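Local coordinates for protein nucleoside-diphosphate sugar epimerase (SulA family) (Corynebacterium glutamicum, PDB 3OH8) that probably acts as a nucleoside-diphosphate sugar epimerase that uses a nicotinamide dinucleotide cofactor bound in a Rossmann-type domain, at residues Ser6-Phe11 with Val97-Gly102; Gly102-Asp107 with Ser497-Phe502; Ile175-Lys180 with Ser196-Gly201. One frame throughout, in Å; residues are numbered along the deposited sequence.

Interaction 1: residues Ser6-Phe11 with Val97-Gly102; sequences SHFIPF and VDQDGG
The carbonyl oxygen of Gln-99 has a partner in its own turn and another across the contact. Gly-102 N donates a hydrogen bond to Gln-99 O at 2.8 Å. Phe-8 brings its ring edge to the same oxygen, with CE1 3.2 Å from Gln-99 O and the oxygen lying in the ring plane. Phe-8 CG stands anti to the backbone N (chi1 177°), on the side of the carbonyl carbon.

The ring also meets the side chain of Gln-99. Phe-8 CD1 lies 3.8 Å from Gln-99 CG. The two side chains cross at about a right angle, and the ring and amide planes are 74° apart. The Gln-99 chain bends at chi2, and its amide leads away from strand 3-9. Gln-99 NE2 donates a hydrogen bond to Asp-100 OD2 at 3.1 Å, from above the carboxylate plane. Arg-503 NE is hydrogen-bonded to Gln-99 OE1. Arg-506 makes a salt bridge with Asp-100 OD2 and a cation-pi contact with Phe-8.

Residues 99 to 102 form a type I' turn. It closes the tight hairpin between strands 91-99 and 102-110. These strands and strand 3-9 belong to a seven-stranded antiparallel sheet, whose strand order and long helix 119-139 are consistent with a helix-grip (SRPBCC-like) fold.

Gly-102 has no side chain, and the chain leaving strand 3-9 passes close to it. Phe-8 CE1 is 3.9 Å from Gly-102 CA, an approach oblique to the ring. Ile-9 O lies 3.6 Å from Gly-102 CA. Pro-10 then turns the chain in an inverse gamma turn. Beyond it, Phe-11 O lies 3.4 Å from Gly-102 CA in a CA-H...O contact. Phe-11 O is also hydrogen-bonded to Thr-103 OG1.

Interaction 2: residues Gly102-Asp107 with Ser497-Phe502; sequences GTLITD and SSILNF
Leu-104 and Phe-502 slide past each other in opposite directions, with a leucine methyl over one face of the phenylalanine ring. They join strand 102-110 of the N-terminal antiparallel sheet, probably of the helix-grip type, to the C-terminal helix 488-511. Far apart in sequence, the two segments run at 139° to each other, an oblique crossing nearer antiparallel than parallel, with 9.2 Å between their axes.

Leu-104 CD1 sits over the centre of the Phe-502 ring. It is 3.8 Å from the ring centroid and only 12° off the ring normal, a clear CH-pi contact. Phe-502 CG stands anti to its backbone N (chi1 176°), on a side chain that starts toward the strand. Leu-104 CD2 meets both helix residues: it lies 4.0 Å from Ile-499 CG1 and equally near Phe-502 CD2. The leucine and isoleucine side chains meet at a slant. Leu-104 therefore touches two residues three positions apart on the helix.

Two residues along the strand, on the same face, Thr-106 crosses Ile-499 at about a right angle. Its methyl points to Ser-498, with Thr-106 CG2 at 4.0 Å from Ser-498 OG. No hydrogen bond joins the two segments directly. Instead, Ser-6 OG of strand 3-9 bonds both Thr-106 OG1 and Ser-498 OG, linking the hydroxyls of strand and helix. Ile-105 and Asp-107 point away from helix 488-511, and their side chains meet helix 119-139. Thr-106 OG1, besides its bond to Ser-6, lies 3.5 Å from Ile-499 CG1.

Interaction 3: residues Ile175-Lys180 with Ser196-Gly201; sequences IQLVRK and SDLLDG
Strand 173-178 belongs to the parallel part of the Rossmann-type sheet, in the range assigned to the NAD-dependent epimerase/dehydratase family. Here it packs against the loop that leads into strand 204-207. The contact is mainly of aliphatic side chains, with Leu-177 at its centre and Ile-175 beside it; two methyls also meet loop carbonyls.

Leu-177 and Leu-198 reach toward each other tip to tip. Leu-198 CG, anti to its backbone N (chi1 -161°), lies 4.0 Å from Leu-177 CD2. The same methyl, Leu-177 CD2, is 3.9 Å from the carbonyl Leu-198 O. The other branch, CD1, meets Leu-199 and also lies close to Leu-198 CD2. Leu-199 crosses Leu-177 at about a right angle, with Leu-177 CD1 and Leu-199 CD2 4.0 Å apart. Further back along the strand, Ile-175 CD1 comes to 3.8 Å from Asp-200 O.

Residues 197 to 200 form a type I turn, which presents both leucines. Arg-187 NH1 bonds Leu-198 O and Asp-200 O, so the loop is also held to strand 187-188.

Leu-198 and Leu-199 both touch Leu-239 of helix 222-242, while Leu-177 also packs on Ala-151 and Thr-153 of strand 149-153.

Overall arrangement
Interactions 1 and 2 are neighbours, with centres 8 Å apart. They share Gly-102 and the antiparallel sheet containing strands 3-9, 91-99 and 102-110. Interaction 1 lies at a hairpin end, and interaction 2 joins that sheet to helix 488-511. Interaction 3 lies in the Rossmann-type part; its centre is about 40 Å from that of interaction 1 and about 44 Å from that of interaction 2. Along the chain, interaction 1 closes first. Interaction 2 then opens at 102-107 and closes at 497-502, with interaction 3 falling between these segments. The chain therefore passes through the probable cofactor-binding domain before its last long helix returns to the N-terminal sheet.

Interaction 1: residues Ser6-Phe11 with Val97-Gly102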
# COMPACT_ATOMS: atom_id res chain seq x y z
N SER A 6 -6.65 -9.85 20.42
CA SER A 6 -6.46 -8.43 20.70
C SER A 6 -5.06 -7.93 20.30
O SER A 6 -4.10 -8.69 20.30
CB SER A 6 -6.69 -8.14 22.20
OG SER A 6 -8.04 -8.38 22.59
N HIS A 7 -4.96 -6.64 19.99
CA HIS A 7 -3.66 -6.03 19.72
C HIS A 7 -3.64 -4.57 20.14
O HIS A 7 -4.64 -3.86 20.05
CB HIS A 7 -3.28 -6.17 18.23
CG HIS A 7 -4.23 -5.50 17.28
ND1 HIS A 7 -3.87 -4.44 16.48
CD2 HIS A 7 -5.53 -5.77 16.99
CE1 HIS A 7 -4.90 -4.08 15.74
NE2 HIS A 7 -5.92 -4.87 16.03
N PHE A 8 -2.48 -4.13 20.62
CA PHE A 8 -2.33 -2.77 21.13
C PHE A 8 -1.80 -1.81 20.06
O PHE A 8 -0.86 -2.13 19.34
CB PHE A 8 -1.34 -2.78 22.30
CG PHE A 8 -1.05 -1.41 22.84
CD1 PHE A 8 -2.00 -0.74 23.61
CD2 PHE A 8 0.19 -0.82 22.62
CE1 PHE A 8 -1.73 0.52 24.12
CE2 PHE A 8 0.47 0.45 23.13
CZ PHE A 8 -0.49 1.12 23.87
N ILE A 9 -2.40 -0.63 19.98
CA ILE A 9 -1.99 0.40 19.03
C ILE A 9 -1.55 1.61 19.84
O ILE A 9 -2.34 2.14 20.62
CB ILE A 9 -3.17 0.82 18.14
CG1 ILE A 9 -3.73 -0.38 17.36
CG2 ILE A 9 -2.75 1.93 17.17
CD1 ILE A 9 -2.78 -0.94 16.33
N PRO A 10 -0.29 2.04 19.67
CA PRO A 10 0.23 3.12 20.52
C PRO A 10 -0.24 4.49 20.06
O PRO A 10 0.58 5.39 19.89
CB PRO A 10 1.75 2.99 20.34
CG PRO A 10 1.91 2.50 18.91
CD PRO A 10 0.70 1.60 18.66
N PHE A 11 -1.55 4.64 19.87
CA PHE A 11 -2.14 5.93 19.50
C PHE A 11 -3.49 6.05 20.22
O PHE A 11 -4.11 5.04 20.51
CB PHE A 11 -2.30 6.03 17.98
CG PHE A 11 -0.99 6.12 17.26
CD1 PHE A 11 -0.30 7.32 17.20
CD2 PHE A 11 -0.41 4.99 16.69
CE1 PHE A 11 0.92 7.40 16.57
CE2 PHE A 11 0.82 5.06 16.05
CZ PHE A 11 1.48 6.27 15.99
N VAL A 97 -10.85 -0.18 23.11
CA VAL A 97 -10.83 0.42 24.46
C VAL A 97 -9.57 1.23 24.71
O VAL A 97 -8.57 1.07 24.02
CB VAL A 97 -11.00 -0.63 25.59
CG1 VAL A 97 -12.40 -1.24 25.52
CG2 VAL A 97 -9.92 -1.69 25.52
N ASP A 98 -9.63 2.13 25.69
CA ASP A 98 -8.45 2.87 26.12
C ASP A 98 -7.51 1.93 26.83
O ASP A 98 -7.94 1.04 27.57
CB ASP A 98 -8.84 4.03 27.03
CG ASP A 98 -9.65 5.08 26.31
OD1 ASP A 98 -9.31 5.40 25.15
OD2 ASP A 98 -10.64 5.56 26.90
N GLN A 99 -6.22 2.10 26.57
CA GLN A 99 -5.21 1.25 27.16
C GLN A 99 -3.93 2.06 27.34
O GLN A 99 -3.18 2.27 26.38
CB GLN A 99 -4.94 0.04 26.28
CG GLN A 99 -3.97 -0.94 26.91
CD GLN A 99 -4.53 -1.53 28.21
OE1 GLN A 99 -5.67 -1.98 28.25
NE2 GLN A 99 -3.72 -1.54 29.26
N ASP A 100 -3.69 2.52 28.57
CA ASP A 100 -2.47 3.27 28.88
C ASP A 100 -2.20 4.43 27.91
O ASP A 100 -1.07 4.64 27.49
CB ASP A 100 -1.28 2.31 28.93
CG ASP A 100 -1.46 1.23 29.99
OD1 ASP A 100 -1.99 1.55 31.08
OD2 ASP A 100 -1.09 0.06 29.74
N GLY A 101 -3.24 5.19 27.57
CA GLY A 101 -3.09 6.32 26.67
C GLY A 101 -3.13 5.93 25.19
O GLY A 101 -3.28 6.79 24.32
N GLY A 102 -3.00 4.63 24.92
CA GLY A 102 -3.10 4.08 23.57
C GLY A 102 -4.43 3.35 23.40
O GLY A 102 -5.40 3.64 24.11

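Interaction 2: residues Gly102-Asp107 with Ser497-Phe502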
# COMPACT_ATOMS: atom_id res chain seq x y z
N GLY A 102 -3.00 4.63 24.92
CA GLY A 102 -3.10 4.08 23.57
C GLY A 102 -4.43 3.35 23.40
O GLY A 102 -5.40 3.64 24.11
N THR A 103 -4.49 2.41 22.46
CA THR A 103 -5.74 1.75 22.12
C THR A 103 -5.55 0.24 22.12
O THR A 103 -4.54 -0.27 21.64
CB THR A 103 -6.27 2.22 20.73
OG1 THR A 103 -6.41 3.64 20.73
CG2 THR A 103 -7.65 1.57 20.42
N LEU A 104 -6.50 -0.47 22.72
CA LEU A 104 -6.49 -1.93 22.67
C LEU A 104 -7.65 -2.33 21.79
O LEU A 104 -8.81 -2.05 22.13
CB LEU A 104 -6.65 -2.55 24.06
CG LEU A 104 -6.75 -4.08 24.04
CD1 LEU A 104 -5.46 -4.71 23.51
CD2 LEU A 104 -7.10 -4.63 25.41
N ILE A 105 -7.36 -2.95 20.66
CA ILE A 105 -8.40 -3.40 19.74
C ILE A 105 -8.64 -4.87 19.95
O ILE A 105 -7.70 -5.68 19.96
CB ILE A 105 -8.00 -3.14 18.26
CG1 ILE A 105 -7.87 -1.63 18.02
CG2 ILE A 105 -9.05 -3.71 17.32
CD1 ILE A 105 -7.33 -1.25 16.64
N THR A 106 -9.91 -5.24 20.12
CA THR A 106 -10.25 -6.65 20.12
C THR A 106 -11.12 -6.95 18.92
O THR A 106 -12.15 -6.31 18.70
CB THR A 106 -10.99 -7.06 21.41
OG1 THR A 106 -10.19 -6.72 22.55
CG2 THR A 106 -11.26 -8.58 21.39
N ASP A 107 -10.68 -7.92 18.12
CA ASP A 107 -11.49 -8.41 17.02
C ASP A 107 -12.10 -9.73 17.44
O ASP A 107 -11.40 -10.63 17.91
CB ASP A 107 -10.64 -8.65 15.78
CG ASP A 107 -10.10 -7.37 15.20
OD1 ASP A 107 -10.90 -6.61 14.59
OD2 ASP A 107 -8.90 -7.12 15.36
N SER A 497 -12.88 -11.31 28.08
CA SER A 497 -11.79 -12.21 28.44
C SER A 497 -10.49 -11.88 27.70
O SER A 497 -9.41 -11.93 28.27
CB SER A 497 -12.19 -13.66 28.18
OG SER A 497 -11.13 -14.52 28.54
N SER A 498 -10.61 -11.52 26.42
CA SER A 498 -9.43 -11.20 25.62
C SER A 498 -8.76 -9.93 26.15
O SER A 498 -7.52 -9.84 26.19
CB SER A 498 -9.81 -11.06 24.14
OG SER A 498 -8.65 -10.81 23.35
N ILE A 499 -9.57 -8.97 26.57
CA ILE A 499 -9.07 -7.72 27.14
C ILE A 499 -8.34 -8.02 28.45
O ILE A 499 -7.18 -7.66 28.63
CB ILE A 499 -10.22 -6.70 27.35
CG1 ILE A 499 -10.70 -6.16 25.99
CG2 ILE A 499 -9.79 -5.54 28.24
CD1 ILE A 499 -12.01 -5.36 26.08
N LEU A 500 -9.01 -8.74 29.34
CA LEU A 500 -8.42 -9.15 30.62
C LEU A 500 -7.08 -9.88 30.43
O LEU A 500 -6.12 -9.63 31.15
CB LEU A 500 -9.42 -10.05 31.36
CG LEU A 500 -9.77 -9.85 32.83
CD1 LEU A 500 -9.79 -8.37 33.24
CD2 LEU A 500 -11.11 -10.53 33.13
N ASN A 501 -7.02 -10.77 29.44
CA ASN A 501 -5.79 -11.51 29.16
C ASN A 501 -4.65 -10.56 28.79
O ASN A 501 -3.52 -10.69 29.27
CB ASN A 501 -6.02 -12.53 28.03
CG ASN A 501 -4.75 -13.27 27.64
OD1 ASN A 501 -4.23 -14.09 28.40
ND2 ASN A 501 -4.25 -12.99 26.43
N PHE A 502 -4.94 -9.60 27.93
CA PHE A 502 -3.93 -8.64 27.51
C PHE A 502 -3.43 -7.87 28.73
O PHE A 502 -2.22 -7.69 28.93
CB PHE A 502 -4.50 -7.65 26.50
CG PHE A 502 -3.52 -6.57 26.11
CD1 PHE A 502 -2.64 -6.77 25.05
CD2 PHE A 502 -3.44 -5.39 26.83
CE1 PHE A 502 -1.70 -5.79 24.71
CE2 PHE A 502 -2.51 -4.40 26.50
CZ PHE A 502 -1.64 -4.60 25.43

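Interaction 3: residues Ile175-Lys180 with Ser196-Gly201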
# COMPACT_ATOMS: atom_id res chain seq x y z
N ILE A 175 -8.22 13.75 -6.18
CA ILE A 175 -8.96 13.88 -7.43
C ILE A 175 -8.40 12.87 -8.41
O ILE A 175 -7.27 13.00 -8.88
CB ILE A 175 -8.84 15.27 -8.04
CG1 ILE A 175 -9.33 16.34 -7.06
CG2 ILE A 175 -9.65 15.33 -9.33
CD1 ILE A 175 -9.02 17.77 -7.51
N GLN A 176 -9.18 11.84 -8.71
CA GLN A 176 -8.72 10.78 -9.59
C GLN A 176 -8.89 11.20 -11.04
O GLN A 176 -10.00 11.55 -11.48
CB GLN A 176 -9.45 9.48 -9.29
CG GLN A 176 -9.15 8.91 -7.91
CD GLN A 176 -9.99 7.69 -7.57
OE1 GLN A 176 -10.78 7.72 -6.62
NE2 GLN A 176 -9.82 6.62 -8.33
N LEU A 177 -7.78 11.21 -11.78
CA LEU A 177 -7.81 11.51 -13.21
C LEU A 177 -7.85 10.19 -13.95
O LEU A 177 -6.86 9.48 -14.00
CB LEU A 177 -6.58 12.32 -13.64
CG LEU A 177 -6.28 13.50 -12.70
CD1 LEU A 177 -5.00 14.27 -13.08
CD2 LEU A 177 -7.48 14.45 -12.62
N VAL A 178 -9.01 9.86 -14.53
CA VAL A 178 -9.19 8.51 -15.06
C VAL A 178 -9.37 8.47 -16.57
O VAL A 178 -9.83 9.43 -17.19
CB VAL A 178 -10.37 7.78 -14.37
CG1 VAL A 178 -10.12 7.69 -12.87
CG2 VAL A 178 -11.68 8.51 -14.64
N ARG A 179 -9.00 7.35 -17.17
CA ARG A 179 -9.01 7.26 -18.62
C ARG A 179 -10.33 6.78 -19.19
O ARG A 179 -10.56 6.85 -20.39
CB ARG A 179 -7.84 6.43 -19.11
CG ARG A 179 -6.50 7.06 -18.77
CD ARG A 179 -5.35 6.27 -19.32
NE ARG A 179 -5.51 4.85 -19.07
CZ ARG A 179 -5.25 3.91 -19.97
NH1 ARG A 179 -4.81 4.26 -21.18
NH2 ARG A 179 -5.44 2.63 -19.68
N LYS A 180 -11.22 6.30 -18.33
CA LYS A 180 -12.54 5.87 -18.78
C LYS A 180 -13.47 5.71 -17.59
O LYS A 180 -13.03 5.68 -16.45
CB LYS A 180 -12.45 4.55 -19.55
CG LYS A 180 -12.00 3.36 -18.70
CD LYS A 180 -11.88 2.09 -19.53
CE LYS A 180 -11.43 0.92 -18.67
NZ LYS A 180 -11.58 -0.39 -19.38
N SER A 196 -7.88 21.62 -20.19
CA SER A 196 -7.22 22.81 -19.62
C SER A 196 -7.42 22.92 -18.12
O SER A 196 -6.58 23.48 -17.42
CB SER A 196 -7.75 24.09 -20.27
OG SER A 196 -7.40 24.14 -21.64
N ASP A 197 -8.55 22.42 -17.65
CA ASP A 197 -8.95 22.59 -16.26
C ASP A 197 -8.78 21.30 -15.45
O ASP A 197 -9.36 21.15 -14.37
CB ASP A 197 -10.41 23.06 -16.19
CG ASP A 197 -11.40 22.00 -16.68
OD1 ASP A 197 -10.97 20.98 -17.28
OD2 ASP A 197 -12.62 22.17 -16.47
N LEU A 198 -7.99 20.37 -15.98
CA LEU A 198 -7.85 19.05 -15.36
C LEU A 198 -7.34 19.12 -13.92
O LEU A 198 -7.73 18.32 -13.06
CB LEU A 198 -6.90 18.18 -16.20
CG LEU A 198 -7.02 16.68 -15.92
CD1 LEU A 198 -8.44 16.20 -16.19
CD2 LEU A 198 -6.02 15.87 -16.74
N LEU A 199 -6.48 20.10 -13.65
CA LEU A 199 -5.81 20.15 -12.35
C LEU A 199 -6.42 21.18 -11.40
O LEU A 199 -5.89 21.41 -10.31
CB LEU A 199 -4.31 20.41 -12.53
CG LEU A 199 -3.57 19.48 -13.49
CD1 LEU A 199 -2.08 19.85 -13.57
CD2 LEU A 199 -3.73 18.02 -13.08
N ASP A 200 -7.55 21.76 -11.78
CA ASP A 200 -8.15 22.78 -10.92
C ASP A 200 -8.41 22.23 -9.53
O ASP A 200 -8.91 21.11 -9.36
CB ASP A 200 -9.45 23.34 -11.51
CG ASP A 200 -9.24 24.15 -12.79
OD1 ASP A 200 -8.08 24.39 -13.21
OD2 ASP A 200 -10.27 24.56 -13.36
N GLY A 201 -8.09 23.03 -8.52
CA GLY A 201 -8.34 22.64 -7.15
C GLY A 201 -7.24 21.77 -6.53
O GLY A 201 -7.26 21.50 -5.33